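Side-chain contacts in ferredoxin (Mycobacterium smegmatis, PDB 2V2K), which transfers electrons in metabolic reactions by way of bound iron-sulfur clusters, as a seven-iron ferredoxin: residues 31-36 with 95-100; 76-81 with 85-90. All coordinates share one frame; numbering follows the deposited sequence.

Contact 1 (31-36 with 95-100)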
ATOM      1  N   MET A  31      -6.607   3.724  -0.433  1.00 20.92           N
ATOM      2  CA  MET A  31      -5.352   3.585   0.339  1.00 21.10           C
ATOM      3  C   MET A  31      -4.154   3.596  -0.619  1.00 20.96           C
ATOM      4  O   MET A  31      -4.333   3.700  -1.835  1.00 20.71           O
ATOM      5  CB  MET A  31      -5.350   2.299   1.212  1.00 21.22           C
ATOM      6  CG  MET A  31      -5.494   1.005   0.438  1.00 22.52           C
ATOM      7  SD  MET A  31      -5.664  -0.471   1.475  1.00 25.65           S
ATOM      8  CE  MET A  31      -4.024  -0.679   2.152  1.00 28.51           C
ATOM      9  N   LEU A  32      -2.946   3.556  -0.047  1.00 20.65           N
ATOM     10  CA  LEU A  32      -1.719   3.283  -0.799  1.00 20.97           C
ATOM     11  C   LEU A  32      -1.360   1.788  -0.698  1.00 20.12           C
ATOM     12  O   LEU A  32      -1.817   1.096   0.198  1.00 20.34           O
ATOM     13  CB  LEU A  32      -0.555   4.153  -0.328  1.00 20.63           C
ATOM     14  CG  LEU A  32      -0.518   5.490  -1.056  1.00 23.30           C
ATOM     15  CD1 LEU A  32      -1.752   6.308  -0.636  1.00 21.52           C
ATOM     16  CD2 LEU A  32       0.778   6.248  -0.798  1.00 23.94           C
ATOM     17  N   TYR A  33      -0.563   1.328  -1.664  1.00 19.71           N
ATOM     18  CA  TYR A  33      -0.209  -0.088  -1.865  1.00 19.98           C
ATOM     19  C   TYR A  33       1.275  -0.217  -2.206  1.00 20.19           C
ATOM     20  O   TYR A  33       1.792   0.535  -3.057  1.00 19.42           O
ATOM     21  CB  TYR A  33      -1.043  -0.689  -3.003  1.00 20.40           C
ATOM     22  CG  TYR A  33      -2.564  -0.575  -2.859  1.00 19.66           C
ATOM     23  CD1 TYR A  33      -3.258   0.583  -3.254  1.00 21.94           C
ATOM     24  CD2 TYR A  33      -3.300  -1.624  -2.342  1.00 22.80           C
ATOM     25  CE1 TYR A  33      -4.659   0.669  -3.125  1.00 21.58           C
ATOM     26  CE2 TYR A  33      -4.692  -1.547  -2.206  1.00 21.80           C
ATOM     27  CZ  TYR A  33      -5.357  -0.402  -2.611  1.00 23.24           C
ATOM     28  OH  TYR A  33      -6.730  -0.360  -2.456  1.00 22.76           O
ATOM     29  N   ILE A  34       1.969  -1.121  -1.531  1.00 20.17           N
ATOM     30  CA  ILE A  34       3.406  -1.406  -1.800  1.00 19.41           C
ATOM     31  C   ILE A  34       3.495  -2.499  -2.853  1.00 19.46           C
ATOM     32  O   ILE A  34       2.908  -3.591  -2.679  1.00 17.85           O
ATOM     33  CB  ILE A  34       4.170  -1.824  -0.525  1.00 18.79           C
ATOM     34  CG1 ILE A  34       4.258  -0.617   0.427  1.00 20.04           C
ATOM     35  CG2 ILE A  34       5.540  -2.445  -0.883  1.00 18.11           C
ATOM     36  CD1 ILE A  34       4.831  -0.889   1.819  1.00 18.66           C
ATOM     37  N   HIS A  35       4.222  -2.232  -3.938  1.00 19.09           N
ATOM     38  CA  HIS A  35       4.381  -3.241  -4.994  1.00 19.89           C
ATOM     39  C   HIS A  35       5.336  -4.325  -4.533  1.00 20.12           C
ATOM     40  O   HIS A  35       6.519  -4.036  -4.341  1.00 20.78           O
ATOM     41  CB  HIS A  35       4.922  -2.602  -6.277  1.00 19.23           C
ATOM     42  CG  HIS A  35       4.697  -3.430  -7.489  1.00 21.14           C
ATOM     43  ND1 HIS A  35       4.921  -4.787  -7.506  1.00 23.48           N
ATOM     44  CD2 HIS A  35       4.251  -3.105  -8.725  1.00 20.68           C
ATOM     45  CE1 HIS A  35       4.607  -5.266  -8.696  1.00 23.07           C
ATOM     46  NE2 HIS A  35       4.179  -4.271  -9.447  1.00 22.74           N
ATOM     47  N   PRO A  36       4.834  -5.562  -4.356  1.00 20.25           N
ATOM     48  CA  PRO A  36       5.646  -6.646  -3.784  1.00 21.20           C
ATOM     49  C   PRO A  36       6.806  -7.155  -4.654  1.00 22.18           C
ATOM     50  O   PRO A  36       7.703  -7.835  -4.139  1.00 22.75           O
ATOM     51  CB  PRO A  36       4.633  -7.784  -3.587  1.00 21.24           C
ATOM     52  CG  PRO A  36       3.599  -7.537  -4.534  1.00 20.94           C
ATOM     53  CD  PRO A  36       3.482  -6.050  -4.701  1.00 21.05           C
ATOM     54  N   GLN A  95     -11.421  -5.384  -5.214  1.00 28.00           N
ATOM     55  CA  GLN A  95     -12.818  -5.449  -4.747  1.00 29.05           C
ATOM     56  C   GLN A  95     -12.962  -5.399  -3.218  1.00 29.50           C
ATOM     57  O   GLN A  95     -13.765  -4.617  -2.688  1.00 29.41           O
ATOM     58  CB  GLN A  95     -13.513  -6.697  -5.285  1.00 29.37           C
ATOM     59  CG  GLN A  95     -15.041  -6.633  -5.228  1.00 31.52           C
ATOM     60  CD  GLN A  95     -15.627  -5.492  -6.064  1.00 33.63           C
ATOM     61  OE1 GLN A  95     -15.339  -5.374  -7.260  1.00 35.75           O
ATOM     62  NE2 GLN A  95     -16.455  -4.647  -5.431  1.00 34.24           N
ATOM     63  N   ALA A  96     -12.171  -6.226  -2.534  1.00 29.85           N
ATOM     64  CA  ALA A  96     -12.182  -6.339  -1.070  1.00 29.90           C
ATOM     65  C   ALA A  96     -12.003  -5.001  -0.354  1.00 29.45           C
ATOM     66  O   ALA A  96     -12.590  -4.786   0.705  1.00 30.46           O
ATOM     67  CB  ALA A  96     -11.096  -7.327  -0.605  1.00 29.96           C
ATOM     68  N   ILE A  97     -11.188  -4.113  -0.917  1.00 28.49           N
ATOM     69  CA  ILE A  97     -10.963  -2.775  -0.349  1.00 28.45           C
ATOM     70  C   ILE A  97     -12.039  -1.775  -0.851  1.00 28.15           C
ATOM     71  O   ILE A  97     -12.501  -0.909  -0.093  1.00 27.05           O
ATOM     72  CB  ILE A  97      -9.499  -2.274  -0.620  1.00 28.29           C
ATOM     73  CG1 ILE A  97      -8.517  -2.969   0.325  1.00 29.95           C
ATOM     74  CG2 ILE A  97      -9.347  -0.766  -0.376  1.00 27.75           C
ATOM     75  CD1 ILE A  97      -8.281  -4.370   0.025  1.00 34.02           C
ATOM     76  N   LYS A  98     -12.443  -1.894  -2.115  1.00 27.91           N
ATOM     77  CA  LYS A  98     -13.511  -1.047  -2.658  1.00 28.36           C
ATOM     78  C   LYS A  98     -14.796  -1.193  -1.850  1.00 27.86           C
ATOM     79  O   LYS A  98     -15.523  -0.228  -1.672  1.00 28.42           O
ATOM     80  CB  LYS A  98     -13.818  -1.405  -4.110  1.00 28.70           C
ATOM     81  CG  LYS A  98     -12.881  -0.771  -5.090  1.00 30.51           C
ATOM     82  CD  LYS A  98     -13.432  -0.858  -6.502  1.00 32.82           C
ATOM     83  CE  LYS A  98     -13.359  -2.256  -7.057  1.00 34.33           C
ATOM     84  NZ  LYS A  98     -13.537  -2.219  -8.530  1.00 36.83           N
ATOM     85  N   ASP A  99     -15.070  -2.404  -1.379  1.00 27.35           N
ATOM     86  CA  ASP A  99     -16.296  -2.697  -0.656  1.00 27.71           C
ATOM     87  C   ASP A  99     -16.332  -2.210   0.786  1.00 27.20           C
ATOM     88  O   ASP A  99     -17.404  -2.137   1.359  1.00 26.71           O
ATOM     89  CB  ASP A  99     -16.556  -4.200  -0.662  1.00 28.17           C
ATOM     90  CG  ASP A  99     -16.946  -4.732  -2.037  1.00 31.09           C
ATOM     91  OD1 ASP A  99     -17.366  -3.938  -2.927  1.00 34.09           O
ATOM     92  OD2 ASP A  99     -16.832  -5.966  -2.220  1.00 34.92           O
ATOM     93  N   LEU A 100     -15.190  -1.866   1.380  1.00 26.16           N
ATOM     94  CA  LEU A 100     -15.198  -1.383   2.766  1.00 26.13           C
ATOM     95  C   LEU A 100     -16.062  -0.115   2.938  1.00 26.30           C
ATOM     96  O   LEU A 100     -15.978   0.790   2.132  1.00 24.98           O
ATOM     97  CB  LEU A 100     -13.770  -1.073   3.230  1.00 26.29           C
ATOM     98  CG  LEU A 100     -12.803  -2.239   3.375  1.00 25.38           C
ATOM     99  CD1 LEU A 100     -11.422  -1.690   3.664  1.00 24.33           C
ATOM    100  CD2 LEU A 100     -13.235  -3.191   4.466  1.00 27.00           C
TER
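Met31 meets Ile97 through its sulfur, with SD 4.0 Å from Ile97 CG1 and 4.1 Å from Ile97 CG2, so the thioether lies against both branches of the isoleucine. The methionine chain runs roughly perpendicular to the isoleucine. A first torsion of 60° tucks Met31 CG in over its own backbone; the chain then runs straight to SD and bends at chi3, turning CE aside. Two residues on, past Leu32, Tyr33 of strand 32-34 brings its phenol oxygen to the same isoleucine. Tyr33 OH lies 3.4 Å from Ile97 CG2 and 3.8 Å from Ile97 CB, a van der Waals contact in which the two side chains run antiparallel, side by side. Tyr33 OH is hydrogen-bonded to Asp93 OD2. Ile97 CG2 thus approaches from one side and rests over the neighbouring sulfur and phenol oxygen; only 112 Å² is buried, but all three residues are buried in the protein. Along the strand, Tyr33 alternates with Leu32 and Ile34: Leu32 touches one modelled Fe3-S4 cluster and Ile34 the other, while Tyr33 turns to the C-terminal extension. Met31, just before the strand, also borders the cluster site of Cys8, a probable [3Fe-4S] ligand. Strand 32-34 pairs antiparallel with 25-27 in this ferredoxin-type fold. Helix 67-73 borders the junction, with Tyr67 against Met31 and Ala70 against Ile97, while Ile4 of strand 2-4 also touches Met31.

Contact 2 (76-81 with 85-90); sequences AELGSP and SKVGQT
The backbones of 76-81 and 85-90 come nearest at Pro81 and Val87, whose CA atoms are 7.7 Å apart, and no hydrogen bond links the two segments. In this C-terminal extension of a seven-iron ferredoxin, an irregular segment folds back on a short helix and the loop after it: 76-81 follows helix 67-73, and the short, weakly bonded helix 84-87 gives way at Gly88, the first residue to leave helical angles, with a positive phi of 67°. Val87 is the central apolar group, and its two methyls serve different partners. With CG1 anti to the backbone N (chi1 177°), that methyl faces Leu78, CG1 standing 4.2 Å from Leu78 CD2. The other branch lies against the proline ring, with Val87 CG2 3.7 Å from Pro81 CB and 4.0 Å from Pro81 CG. The second branch of Leu78 reaches Thr90, past Gly88, where its CD1 is 4.0 Å from Thr90 OG1; Asn92 ND2 hydrogen-bonds to that hydroxyl. Tyr26 of strand 25-27 touches both Pro81 and Val87, placing this surface contact against the core sheet. The two segments bury 194 Å² between them, most of it on Leu78, Pro81 and Val87. At the exposed side, the extended Lys86 side chain passes the proline carbonyl without a hydrogen bond, with its CE 3.4 Å and its NZ 3.7 Å from Pro81 O.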
ATOM      1  N   ALA A  76      -2.779  -5.780 -10.753  1.00 22.86           N
ATOM      2  CA  ALA A  76      -3.283  -6.691 -11.793  1.00 22.99           C
ATOM      3  C   ALA A  76      -3.217  -6.087 -13.209  1.00 23.42           C
ATOM      4  O   ALA A  76      -2.795  -6.775 -14.145  1.00 23.45           O
ATOM      5  CB  ALA A  76      -4.708  -7.149 -11.465  1.00 23.02           C
ATOM      6  N   GLU A  77      -3.610  -4.813 -13.353  1.00 23.31           N
ATOM      7  CA  GLU A  77      -3.662  -4.142 -14.671  1.00 23.57           C
ATOM      8  C   GLU A  77      -2.493  -3.182 -14.906  1.00 23.72           C
ATOM      9  O   GLU A  77      -2.222  -2.762 -16.049  1.00 23.77           O
ATOM     10  CB  GLU A  77      -4.973  -3.377 -14.804  1.00 24.18           C
ATOM     11  CG  GLU A  77      -6.213  -4.258 -14.632  1.00 24.88           C
ATOM     12  N   LEU A  78      -1.773  -2.869 -13.835  1.00 23.53           N
ATOM     13  CA  LEU A  78      -0.628  -1.965 -13.913  1.00 23.46           C
ATOM     14  C   LEU A  78       0.683  -2.671 -14.295  1.00 22.94           C
ATOM     15  O   LEU A  78       1.558  -2.066 -14.963  1.00 24.41           O
ATOM     16  CB  LEU A  78      -0.448  -1.219 -12.576  1.00 23.83           C
ATOM     17  CG  LEU A  78      -1.445  -0.106 -12.278  1.00 25.32           C
ATOM     18  CD1 LEU A  78      -1.211   0.385 -10.843  1.00 25.40           C
ATOM     19  CD2 LEU A  78      -1.281   1.043 -13.288  1.00 26.73           C
ATOM     20  N   GLY A  79       0.815  -3.934 -13.885  1.00 22.75           N
ATOM     21  CA  GLY A  79       2.048  -4.703 -14.071  1.00 22.54           C
ATOM     22  C   GLY A  79       3.109  -4.230 -13.082  1.00 22.80           C
ATOM     23  O   GLY A  79       2.859  -4.117 -11.877  1.00 22.91           O
ATOM     24  N   SER A  80       4.290  -3.912 -13.596  1.00 22.84           N
ATOM     25  CA  SER A  80       5.357  -3.331 -12.783  1.00 22.87           C
ATOM     26  C   SER A  80       5.885  -2.080 -13.469  1.00 22.70           C
ATOM     27  O   SER A  80       6.850  -2.142 -14.222  1.00 22.56           O
ATOM     28  CB  SER A  80       6.465  -4.356 -12.545  1.00 23.36           C
ATOM     29  OG  SER A  80       7.567  -3.799 -11.820  1.00 23.58           O
ATOM     30  N   PRO A  81       5.229  -0.933 -13.227  1.00 23.40           N
ATOM     31  CA  PRO A  81       5.633   0.312 -13.907  1.00 23.51           C
ATOM     32  C   PRO A  81       7.022   0.796 -13.530  1.00 23.71           C
ATOM     33  O   PRO A  81       7.624   1.547 -14.286  1.00 23.84           O
ATOM     34  CB  PRO A  81       4.560   1.321 -13.464  1.00 23.15           C
ATOM     35  CG  PRO A  81       3.393   0.456 -12.949  1.00 23.75           C
ATOM     36  CD  PRO A  81       4.060  -0.736 -12.361  1.00 23.61           C
ATOM     37  N   SER A  85       5.697   7.608  -9.256  1.00 28.66           N
ATOM     38  CA  SER A  85       5.644   9.047  -9.529  1.00 30.71           C
ATOM     39  C   SER A  85       4.970   9.383 -10.865  1.00 31.55           C
ATOM     40  O   SER A  85       4.195  10.360 -10.968  1.00 33.33           O
ATOM     41  CB  SER A  85       7.048   9.667  -9.461  1.00 31.21           C
ATOM     42  OG  SER A  85       6.989  10.918  -8.785  1.00 34.25           O
ATOM     43  N   LYS A  86       5.247   8.573 -11.881  1.00 31.56           N
ATOM     44  CA  LYS A  86       4.702   8.777 -13.209  1.00 31.94           C
ATOM     45  C   LYS A  86       3.260   8.264 -13.396  1.00 31.55           C
ATOM     46  O   LYS A  86       2.531   8.755 -14.272  1.00 31.47           O
ATOM     47  CB  LYS A  86       5.609   8.104 -14.239  1.00 32.50           C
ATOM     48  CG  LYS A  86       5.804   6.584 -14.042  1.00 33.90           C
ATOM     49  CD  LYS A  86       7.026   6.135 -14.842  1.00 35.63           C
ATOM     50  CE  LYS A  86       7.734   4.960 -14.227  1.00 35.52           C
ATOM     51  NZ  LYS A  86       9.146   4.941 -14.714  1.00 36.32           N
ATOM     52  N   VAL A  87       2.868   7.279 -12.593  1.00 30.72           N
ATOM     53  CA  VAL A  87       1.527   6.684 -12.623  1.00 30.40           C
ATOM     54  C   VAL A  87       0.471   7.589 -11.953  1.00 30.01           C
ATOM     55  O   VAL A  87      -0.643   7.766 -12.475  1.00 28.70           O
ATOM     56  CB  VAL A  87       1.545   5.284 -11.924  1.00 30.59           C
ATOM     57  CG1 VAL A  87       0.174   4.674 -11.869  1.00 30.28           C
ATOM     58  CG2 VAL A  87       2.510   4.339 -12.661  1.00 32.66           C
ATOM     59  N   GLY A  88       0.821   8.151 -10.798  1.00 29.17           N
ATOM     60  CA  GLY A  88      -0.119   8.932 -10.001  1.00 29.50           C
ATOM     61  C   GLY A  88      -1.239   8.068  -9.432  1.00 29.66           C
ATOM     62  O   GLY A  88      -1.116   6.831  -9.390  1.00 29.74           O
ATOM     63  N   GLN A  89      -2.330   8.712  -9.000  1.00 29.64           N
ATOM     64  CA  GLN A  89      -3.448   7.988  -8.410  1.00 30.20           C
ATOM     65  C   GLN A  89      -4.207   7.253  -9.497  1.00 30.03           C
ATOM     66  O   GLN A  89      -4.484   7.837 -10.545  1.00 30.23           O
ATOM     67  CB  GLN A  89      -4.420   8.936  -7.681  1.00 30.80           C
ATOM     68  CG  GLN A  89      -5.340   8.226  -6.679  1.00 33.13           C
ATOM     69  CD  GLN A  89      -6.792   8.076  -7.105  1.00 37.73           C
ATOM     70  OE1 GLN A  89      -7.104   7.593  -8.201  1.00 42.22           O
ATOM     71  NE2 GLN A  89      -7.707   8.476  -6.209  1.00 39.13           N
ATOM     72  N   THR A  90      -4.552   5.991  -9.249  1.00 29.35           N
ATOM     73  CA  THR A  90      -5.347   5.205 -10.194  1.00 29.83           C
ATOM     74  C   THR A  90      -6.410   4.386  -9.451  1.00 29.64           C
ATOM     75  O   THR A  90      -6.213   3.988  -8.309  1.00 29.47           O
ATOM     76  CB  THR A  90      -4.493   4.258 -11.082  1.00 29.94           C
ATOM     77  OG1 THR A  90      -3.801   3.316 -10.266  1.00 30.98           O
ATOM     78  CG2 THR A  90      -3.485   5.023 -11.924  1.00 30.79           C
TER

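In the fold
From the N terminus, the chain first lays down the cluster-binding core, from strand 2-4 to its antiparallel partner 54-56, with strand 32-34 and one half of contact 1 in between. It then runs through helix 67-73 into 76-81, and contact 2 closes a short loop there, with three residues between its segments. Further on, contact 1 closes a loop of 58 intervening residues, inside which contact 2 is nested, and brings helix 95-98 back to strand 32-34. Contact 2 holds the extension's own loop together. The centres lie 13 Å apart, yet the two meet directly: His35 NE2 is 2.8 Å from Gly79 O, a probable hydrogen bond that joins that loop to the core.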